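Integron Cassette Protein Hfx_Cass5 (PDB 3IF4) is of unknown function but is encoded by a mobile integron gene cassette and forms a two-subunit assembly whose beta sheet runs on from one chain into the other. Local coordinates at residues Lys23-Ala28 with Gly43-Pro48; Arg37-Pro42 with Glu61-Leu66. All blocks are in the same frame, centred on the assembly; numbering follows the deposited sequence.

Contact 1. Residues Lys23-Ala28 with Gly43-Pro48; sequences KQEFVA and GESQFP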
ATOM      1  N   LYS A  23      10.308  25.813  -2.965  1.00 46.56           N
ATOM      2  CA  LYS A  23      11.072  26.223  -1.800  1.00 45.24           C
ATOM      3  C   LYS A  23      11.910  25.058  -1.290  1.00 47.44           C
ATOM      4  O   LYS A  23      11.378  23.994  -0.957  1.00 46.73           O
ATOM      5  CB  LYS A  23      10.111  26.711  -0.709  1.00 54.10           C
ATOM      6  CG  LYS A  23      10.677  26.756   0.712  1.00 58.14           C
ATOM      7  CD  LYS A  23       9.566  26.507   1.736  1.00 56.72           C
ATOM      8  CE  LYS A  23       9.868  27.125   3.093  1.00 56.14           C
ATOM      9  NZ  LYS A  23      11.237  26.825   3.582  1.00 61.77           N
ATOM     10  N   GLN A  24      13.222  25.257  -1.238  1.00 37.77           N
ATOM     11  CA  GLN A  24      14.119  24.254  -0.678  1.00 36.62           C
ATOM     12  C   GLN A  24      14.095  24.382   0.847  1.00 35.99           C
ATOM     13  O   GLN A  24      14.032  25.490   1.378  1.00 37.71           O
ATOM     14  CB  GLN A  24      15.531  24.454  -1.230  1.00 42.46           C
ATOM     15  CG  GLN A  24      16.426  23.227  -1.186  1.00 47.00           C
ATOM     16  CD  GLN A  24      17.779  23.462  -1.850  1.00 52.65           C
ATOM     17  OE1 GLN A  24      18.560  22.530  -2.033  1.00 51.94           O
ATOM     18  NE2 GLN A  24      18.054  24.711  -2.222  1.00 55.11           N
ATOM     19  N   GLU A  25      14.140  23.257   1.555  1.00 30.28           N
ATOM     20  CA  GLU A  25      13.948  23.274   3.004  1.00 27.72           C
ATOM     21  C   GLU A  25      14.656  22.103   3.690  1.00 29.08           C
ATOM     22  O   GLU A  25      14.687  20.993   3.162  1.00 34.12           O
ATOM     23  CB  GLU A  25      12.443  23.244   3.317  1.00 36.03           C
ATOM     24  CG  GLU A  25      12.068  23.082   4.791  1.00 40.79           C
ATOM     25  CD  GLU A  25      10.563  23.176   5.014  1.00 40.54           C
ATOM     26  OE1 GLU A  25       9.904  23.915   4.259  1.00 42.82           O
ATOM     27  OE2 GLU A  25      10.034  22.519   5.935  1.00 36.94           O
ATOM     28  N   PHE A  26      15.220  22.354   4.868  1.00 28.52           N
ATOM     29  CA  PHE A  26      15.919  21.311   5.612  1.00 35.04           C
ATOM     30  C   PHE A  26      14.967  20.326   6.286  1.00 32.95           C
ATOM     31  O   PHE A  26      13.936  20.708   6.833  1.00 25.21           O
ATOM     32  CB  PHE A  26      16.833  21.920   6.680  1.00 25.47           C
ATOM     33  CG  PHE A  26      18.199  22.280   6.178  1.00 39.04           C
ATOM     34  CD1 PHE A  26      19.025  21.312   5.628  1.00 37.32           C
ATOM     35  CD2 PHE A  26      18.669  23.586   6.277  1.00 44.21           C
ATOM     36  CE1 PHE A  26      20.291  21.639   5.173  1.00 45.53           C
ATOM     37  CE2 PHE A  26      19.932  23.916   5.822  1.00 41.31           C
ATOM     38  CZ  PHE A  26      20.743  22.943   5.266  1.00 45.52           C
ATOM     39  N   VAL A  27      15.329  19.052   6.260  1.00 32.94           N
ATOM     40  CA  VAL A  27      14.609  18.064   7.044  1.00 24.82           C
ATOM     41  C   VAL A  27      15.130  18.109   8.474  1.00 27.93           C
ATOM     42  O   VAL A  27      16.323  17.937   8.700  1.00 26.38           O
ATOM     43  CB  VAL A  27      14.835  16.662   6.491  1.00 23.54           C
ATOM     44  CG1 VAL A  27      14.368  15.627   7.499  1.00 22.04           C
ATOM     45  CG2 VAL A  27      14.145  16.510   5.132  1.00 22.18           C
ATOM     46  N   ALA A  28      14.247  18.335   9.440  1.00 29.79           N
ATOM     47  CA  ALA A  28      14.668  18.343  10.841  1.00 29.02           C
ATOM     48  C   ALA A  28      14.862  16.933  11.422  1.00 29.36           C
ATOM     49  O   ALA A  28      15.697  16.738  12.305  1.00 29.16           O
ATOM     50  CB  ALA A  28      13.698  19.152  11.699  1.00 24.05           C
ATOM     51  N   GLY A  43      11.542  21.126   8.385  1.00 34.43           N
ATOM     52  CA  GLY A  43      12.075  22.164   9.244  1.00 34.23           C
ATOM     53  C   GLY A  43      11.054  23.215   9.635  1.00 35.57           C
ATOM     54  O   GLY A  43      11.093  23.725  10.747  1.00 39.90           O
ATOM     55  N   GLU A  44      10.133  23.535   8.728  1.00 35.31           N
ATOM     56  CA  GLU A  44       9.227  24.657   8.952  1.00 40.80           C
ATOM     57  C   GLU A  44       7.846  24.502   8.314  1.00 35.27           C
ATOM     58  O   GLU A  44       6.856  24.967   8.862  1.00 37.11           O
ATOM     59  CB  GLU A  44       9.883  25.977   8.508  1.00 49.59           C
ATOM     60  CG  GLU A  44      10.703  25.886   7.222  1.00 64.13           C
ATOM     61  CD  GLU A  44      11.520  27.148   6.934  1.00 76.94           C
ATOM     62  OE1 GLU A  44      11.190  28.224   7.484  1.00 84.90           O
ATOM     63  OE2 GLU A  44      12.493  27.064   6.148  1.00 72.13           O
ATOM     64  N   SER A  45       7.773  23.849   7.160  1.00 25.90           N
ATOM     65  CA  SER A  45       6.500  23.741   6.457  1.00 40.76           C
ATOM     66  C   SER A  45       5.542  22.714   7.074  1.00 34.57           C
ATOM     67  O   SER A  45       5.968  21.754   7.722  1.00 28.73           O
ATOM     68  CB  SER A  45       6.735  23.415   4.984  1.00 42.61           C
ATOM     69  OG  SER A  45       7.434  24.463   4.347  1.00 44.78           O
ATOM     70  N   GLN A  46       4.248  22.929   6.861  1.00 36.74           N
ATOM     71  CA  GLN A  46       3.224  21.957   7.244  1.00 40.19           C
ATOM     72  C   GLN A  46       2.429  21.478   6.017  1.00 37.47           C
ATOM     73  O   GLN A  46       2.229  22.231   5.064  1.00 41.46           O
ATOM     74  CB  GLN A  46       2.293  22.549   8.306  1.00 50.89           C
ATOM     75  CG  GLN A  46       1.755  23.933   7.964  1.00 68.79           C
ATOM     76  CD  GLN A  46       0.594  24.343   8.853  1.00 84.63           C
ATOM     77  OE1 GLN A  46       0.666  24.242  10.080  1.00 91.80           O
ATOM     78  NE2 GLN A  46      -0.488  24.808   8.235  1.00 85.75           N
ATOM     79  N   PHE A  47       1.977  20.228   6.035  1.00 34.20           N
ATOM     80  CA  PHE A  47       1.324  19.657   4.862  1.00 33.92           C
ATOM     81  C   PHE A  47      -0.029  19.009   5.166  1.00 39.87           C
ATOM     82  O   PHE A  47      -0.222  17.812   4.932  1.00 39.93           O
ATOM     83  CB  PHE A  47       2.249  18.649   4.187  1.00 35.77           C
ATOM     84  CG  PHE A  47       3.545  19.238   3.701  1.00 31.81           C
ATOM     85  CD1 PHE A  47       4.650  19.302   4.536  1.00 28.69           C
ATOM     86  CD2 PHE A  47       3.661  19.719   2.404  1.00 26.31           C
ATOM     87  CE1 PHE A  47       5.849  19.838   4.090  1.00 26.74           C
ATOM     88  CE2 PHE A  47       4.861  20.247   1.951  1.00 29.47           C
ATOM     89  CZ  PHE A  47       5.957  20.303   2.797  1.00 24.50           C
ATOM     90  N   PRO A  48      -0.984  19.815   5.650  1.00 42.81           N
ATOM     91  CA  PRO A  48      -2.312  19.365   6.093  1.00 38.80           C
ATOM     92  C   PRO A  48      -3.036  18.565   5.021  1.00 35.86           C
ATOM     93  O   PRO A  48      -3.750  17.614   5.332  1.00 38.04           O
ATOM     94  CB  PRO A  48      -3.069  20.679   6.328  1.00 36.96           C
ATOM     95  CG  PRO A  48      -2.019  21.726   6.459  1.00 45.70           C
ATOM     96  CD  PRO A  48      -0.885  21.283   5.599  1.00 41.44           C
TER
HETATM   97  O   HOH W   1      14.904  24.971   5.761  1.00 39.15           O
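The carboxylate of E25 is gripped by S45 through both of its oxygens. OE1 receives the serine hydroxyl on its syn lone pair, with S45 OG only 2.5 Å from E25 OE1, while the backbone N of S45 lies 2.9 Å from E25 OE2 in an almost straight bond (174°). A second amide joins on the same face: E44 N stands 3.0 Å from E25 OE2, well above the carboxylate plane, whereas S45 N comes in nearer that plane on the syn side. With CG anti to the backbone N (chi1 173°) and the chain extended beyond it, E25 reaches straight from its strand into the loop at 43-45. These residues leave strand 38-42, the neighbour of strand 23-32 in the antiparallel sheet, so the glutamate ties the loop back to the strand beside it; a weak bond from G43 N to F26 O adds to the tie. Strand 23-32, outermost in its own chain, pairs through K23-F26 in parallel with a strand of the second subunit. The E44 side chain crosses that of E25 at a slant, its CG 3.5 Å from E25 CD, with the two carboxylate planes turned 66° apart. K23 NZ makes salt bridges to both E44 OE2 (2.9 Å) and E25 OE1, completing a three-residue network whose hydrogen bonds are weak. Were E25 an alanine, the amides of E44 and S45 and the S45 hydroxyl would probably lack this acceptor, K23 one of its mates, and the loop its tether. A water bridges E44 OE2 to F26 N.

Contact 2. Residues Arg37-Pro42 with Glu61-Leu66; sequences RIHVTP and ESTRSL
V40 and L66 face each other as an antiparallel hydrogen-bonded pair, and each backbone satisfies the other. V40 N gives a short, nearly straight bond to L66 O (2.7 Å, 169°), arriving close to the line of the carbonyl. The return bond, from L66 N to V40 O at 2.9 Å, is more bent, its donor tilted from the carbonyl plane. L66 O also lies 3.3 Å from H39 CA in a CA-H...O contact, so this oxygen meets two neighbouring residues of the strand.

Before L66 the chain turns away sharply. R64 and S65 both face N60 in a G1 beta bulge, R64 in the left-handed conformation, and the polar groups here are met partly within 61-66 and partly by N60, W59 and Q46. T63 OG1 and S65 OG share a hydrogen bond of 2.7 Å, S65 OG being held between its backbone N and carbonyl carbon (chi1 56°), at the edge of the H39 ring. R64 NH1 meets the syn lone pair of E61 OE2, which lies tilted from the guanidinium plane; E61 is poorly ordered, so this salt bridge is less certain. NH1 also bonds to Q46. A water lies 2.8 Å from T41 OG1 and donates to T63 O at 2.9 Å.

The T41 CG2 methyl, anti to its own amide nitrogen, rests against the R64 O carbonyl at 3.5 Å. Apolar packing brings P42 CG to L66 CD1, with W59 and F47 nearby, while I83 of the second subunit covers both V40 and L66. Two direct backbone bonds thus join the strands at the buried pair, whereas at the more exposed T41 and T63 the link passes through water, consistent with a sheet whose pairing gives way to a solvated turn.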
ATOM      1  N   ARG A  37       6.515   2.677  10.795  1.00 28.21           N
ATOM      2  CA  ARG A  37       6.356   3.736   9.796  1.00 34.05           C
ATOM      3  C   ARG A  37       7.568   4.686   9.782  1.00 34.86           C
ATOM      4  O   ARG A  37       8.173   4.962  10.820  1.00 26.85           O
ATOM      5  CB  ARG A  37       5.066   4.518  10.048  1.00 33.14           C
ATOM      6  CG  ARG A  37       3.838   3.627  10.137  1.00 34.28           C
ATOM      7  CD  ARG A  37       2.580   4.426  10.372  1.00 38.74           C
ATOM      8  NE  ARG A  37       2.653   5.218  11.597  1.00 43.99           N
ATOM      9  CZ  ARG A  37       1.639   5.927  12.085  1.00 53.12           C
ATOM     10  NH1 ARG A  37       0.473   5.935  11.448  1.00 60.97           N
ATOM     11  NH2 ARG A  37       1.785   6.624  13.207  1.00 51.86           N
ATOM     12  N   ILE A  38       7.936   5.167   8.601  1.00 26.76           N
ATOM     13  CA  ILE A  38       9.017   6.133   8.516  1.00 26.09           C
ATOM     14  C   ILE A  38       8.460   7.555   8.451  1.00 28.39           C
ATOM     15  O   ILE A  38       7.547   7.848   7.669  1.00 29.21           O
ATOM     16  CB  ILE A  38       9.982   5.847   7.343  1.00 23.80           C
ATOM     17  CG1 ILE A  38      11.102   6.893   7.327  1.00 23.06           C
ATOM     18  CG2 ILE A  38       9.235   5.806   6.018  1.00 23.81           C
ATOM     19  CD1 ILE A  38      12.328   6.479   6.530  1.00 23.61           C
ATOM     20  N   HIS A  39       9.020   8.423   9.293  1.00 25.14           N
ATOM     21  CA  HIS A  39       8.559   9.798   9.456  1.00 23.90           C
ATOM     22  C   HIS A  39       9.589  10.804   8.968  1.00 32.94           C
ATOM     23  O   HIS A  39      10.776  10.689   9.282  1.00 29.57           O
ATOM     24  CB  HIS A  39       8.275  10.085  10.929  1.00 24.44           C
ATOM     25  CG  HIS A  39       6.999   9.485  11.437  1.00 25.40           C
ATOM     26  ND1 HIS A  39       6.871   8.140  11.730  1.00 29.11           N
ATOM     27  CD2 HIS A  39       5.807  10.050  11.727  1.00 26.05           C
ATOM     28  CE1 HIS A  39       5.650   7.906  12.176  1.00 30.62           C
ATOM     29  NE2 HIS A  39       4.983   9.047  12.183  1.00 36.75           N
ATOM     30  N   VAL A  40       9.128  11.791   8.201  1.00 25.15           N
ATOM     31  CA  VAL A  40       9.968  12.898   7.778  1.00 31.10           C
ATOM     32  C   VAL A  40       9.408  14.199   8.359  1.00 33.81           C
ATOM     33  O   VAL A  40       8.291  14.610   8.038  1.00 32.20           O
ATOM     34  CB  VAL A  40      10.064  13.014   6.239  1.00 33.97           C
ATOM     35  CG1 VAL A  40      10.908  14.232   5.856  1.00 29.24           C
ATOM     36  CG2 VAL A  40      10.648  11.748   5.635  1.00 22.19           C
ATOM     37  N   THR A  41      10.185  14.824   9.238  1.00 24.29           N
ATOM     38  CA  THR A  41       9.773  16.047   9.909  1.00 27.52           C
ATOM     39  C   THR A  41      10.426  17.245   9.235  1.00 24.79           C
ATOM     40  O   THR A  41      11.633  17.436   9.350  1.00 32.82           O
ATOM     41  CB  THR A  41      10.202  16.039  11.386  1.00 28.97           C
ATOM     42  OG1 THR A  41       9.720  14.842  12.014  1.00 30.63           O
ATOM     43  CG2 THR A  41       9.660  17.270  12.111  1.00 24.15           C
ATOM     44  N   PRO A  42       9.629  18.050   8.520  1.00 28.70           N
ATOM     45  CA  PRO A  42      10.148  19.222   7.816  1.00 23.60           C
ATOM     46  C   PRO A  42      10.618  20.275   8.812  1.00 28.70           C
ATOM     47  O   PRO A  42      10.146  20.303   9.947  1.00 30.43           O
ATOM     48  CB  PRO A  42       8.934  19.738   7.040  1.00 23.93           C
ATOM     49  CG  PRO A  42       7.917  18.622   7.086  1.00 33.25           C
ATOM     50  CD  PRO A  42       8.171  17.917   8.368  1.00 25.46           C
ATOM     51  N   GLU A  61      -0.320  15.926  12.497  1.00 44.75           N
ATOM     52  CA  GLU A  61      -0.157  17.279  13.014  1.00 49.53           C
ATOM     53  C   GLU A  61       0.442  17.319  14.421  1.00 49.21           C
ATOM     54  O   GLU A  61       1.136  18.272  14.775  1.00 52.70           O
ATOM     55  CB  GLU A  61      -1.478  18.053  12.959  1.00 59.30           C
ATOM     56  CG  GLU A  61      -1.357  19.521  13.375  1.00 74.28           C
ATOM     57  CD  GLU A  61      -0.345  20.307  12.539  1.00 75.45           C
ATOM     58  OE1 GLU A  61      -0.581  20.495  11.324  1.00 69.73           O
ATOM     59  OE2 GLU A  61       0.678  20.754  13.105  1.00 76.10           O
ATOM     60  N   SER A  62       0.191  16.289  15.222  1.00 40.12           N
ATOM     61  CA  SER A  62       0.694  16.300  16.593  1.00 34.47           C
ATOM     62  C   SER A  62       2.211  16.149  16.620  1.00 40.38           C
ATOM     63  O   SER A  62       2.880  16.661  17.520  1.00 45.74           O
ATOM     64  CB  SER A  62       0.026  15.217  17.440  1.00 36.03           C
ATOM     65  OG  SER A  62       0.569  13.942  17.154  1.00 46.41           O
ATOM     66  N   THR A  63       2.754  15.453  15.627  1.00 35.59           N
ATOM     67  CA  THR A  63       4.198  15.279  15.529  1.00 34.82           C
ATOM     68  C   THR A  63       4.753  16.095  14.366  1.00 41.04           C
ATOM     69  O   THR A  63       5.953  16.052  14.078  1.00 38.45           O
ATOM     70  CB  THR A  63       4.587  13.801  15.344  1.00 33.70           C
ATOM     71  OG1 THR A  63       4.087  13.326  14.087  1.00 29.80           O
ATOM     72  CG2 THR A  63       4.018  12.944  16.480  1.00 32.01           C
ATOM     73  N   ARG A  64       3.868  16.837  13.704  1.00 37.36           N
ATOM     74  CA  ARG A  64       4.240  17.653  12.549  1.00 35.83           C
ATOM     75  C   ARG A  64       5.183  16.916  11.592  1.00 30.43           C
ATOM     76  O   ARG A  64       6.276  17.392  11.275  1.00 30.16           O
ATOM     77  CB  ARG A  64       4.839  18.998  13.002  1.00 41.38           C
ATOM     78  CG  ARG A  64       3.795  19.969  13.546  1.00 48.62           C
ATOM     79  CD  ARG A  64       4.389  21.312  13.943  1.00 65.34           C
ATOM     80  NE  ARG A  64       4.836  22.103  12.794  1.00 78.99           N
ATOM     81  CZ  ARG A  64       4.024  22.765  11.972  1.00 86.82           C
ATOM     82  NH1 ARG A  64       2.708  22.725  12.153  1.00 85.18           N
ATOM     83  NH2 ARG A  64       4.529  23.461  10.960  1.00 87.43           N
ATOM     84  N   SER A  65       4.749  15.755  11.119  1.00 29.40           N
ATOM     85  CA  SER A  65       5.587  14.957  10.236  1.00 29.98           C
ATOM     86  C   SER A  65       4.793  14.322   9.104  1.00 29.65           C
ATOM     87  O   SER A  65       3.615  14.008   9.258  1.00 29.72           O
ATOM     88  CB  SER A  65       6.296  13.865  11.041  1.00 28.49           C
ATOM     89  OG  SER A  65       5.352  13.062  11.747  1.00 32.33           O
ATOM     90  N   LEU A  66       5.455  14.158   7.966  1.00 30.32           N
ATOM     91  CA  LEU A  66       4.963  13.337   6.883  1.00 29.84           C
ATOM     92  C   LEU A  66       5.363  11.915   7.221  1.00 35.62           C
ATOM     93  O   LEU A  66       6.464  11.694   7.717  1.00 34.46           O
ATOM     94  CB  LEU A  66       5.627  13.737   5.574  1.00 23.82           C
ATOM     95  CG  LEU A  66       5.393  15.177   5.128  1.00 36.51           C
ATOM     96  CD1 LEU A  66       6.565  15.705   4.288  1.00 34.19           C
ATOM     97  CD2 LEU A  66       4.075  15.272   4.373  1.00 31.62           C
TER
HETATM   98  O   HOH W   2       8.485  14.780  14.484  1.00 35.94           O

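Contacts 1 and 2 share one sheet: strand 38-42 lies between strands 23-32 and 65-67, and the loop 43-48 of contact 1 follows directly from the strand of contact 2. Their centres are about 10 Å apart, and a probable hydrogen bond from A28 N to T41 O connects them, as does another between Q46 and R64. Contact 1 is at the surface and rests on a carboxylate that takes the loop's amides and a hydroxyl, with a salt-bridge network beside it, whereas contact 2 is mostly buried and depends on backbone pairing and apolar packing. E25 also packs on P42. Both touch the second subunit, contact 1 by continuing the sheet, contact 2 through side-chain packing.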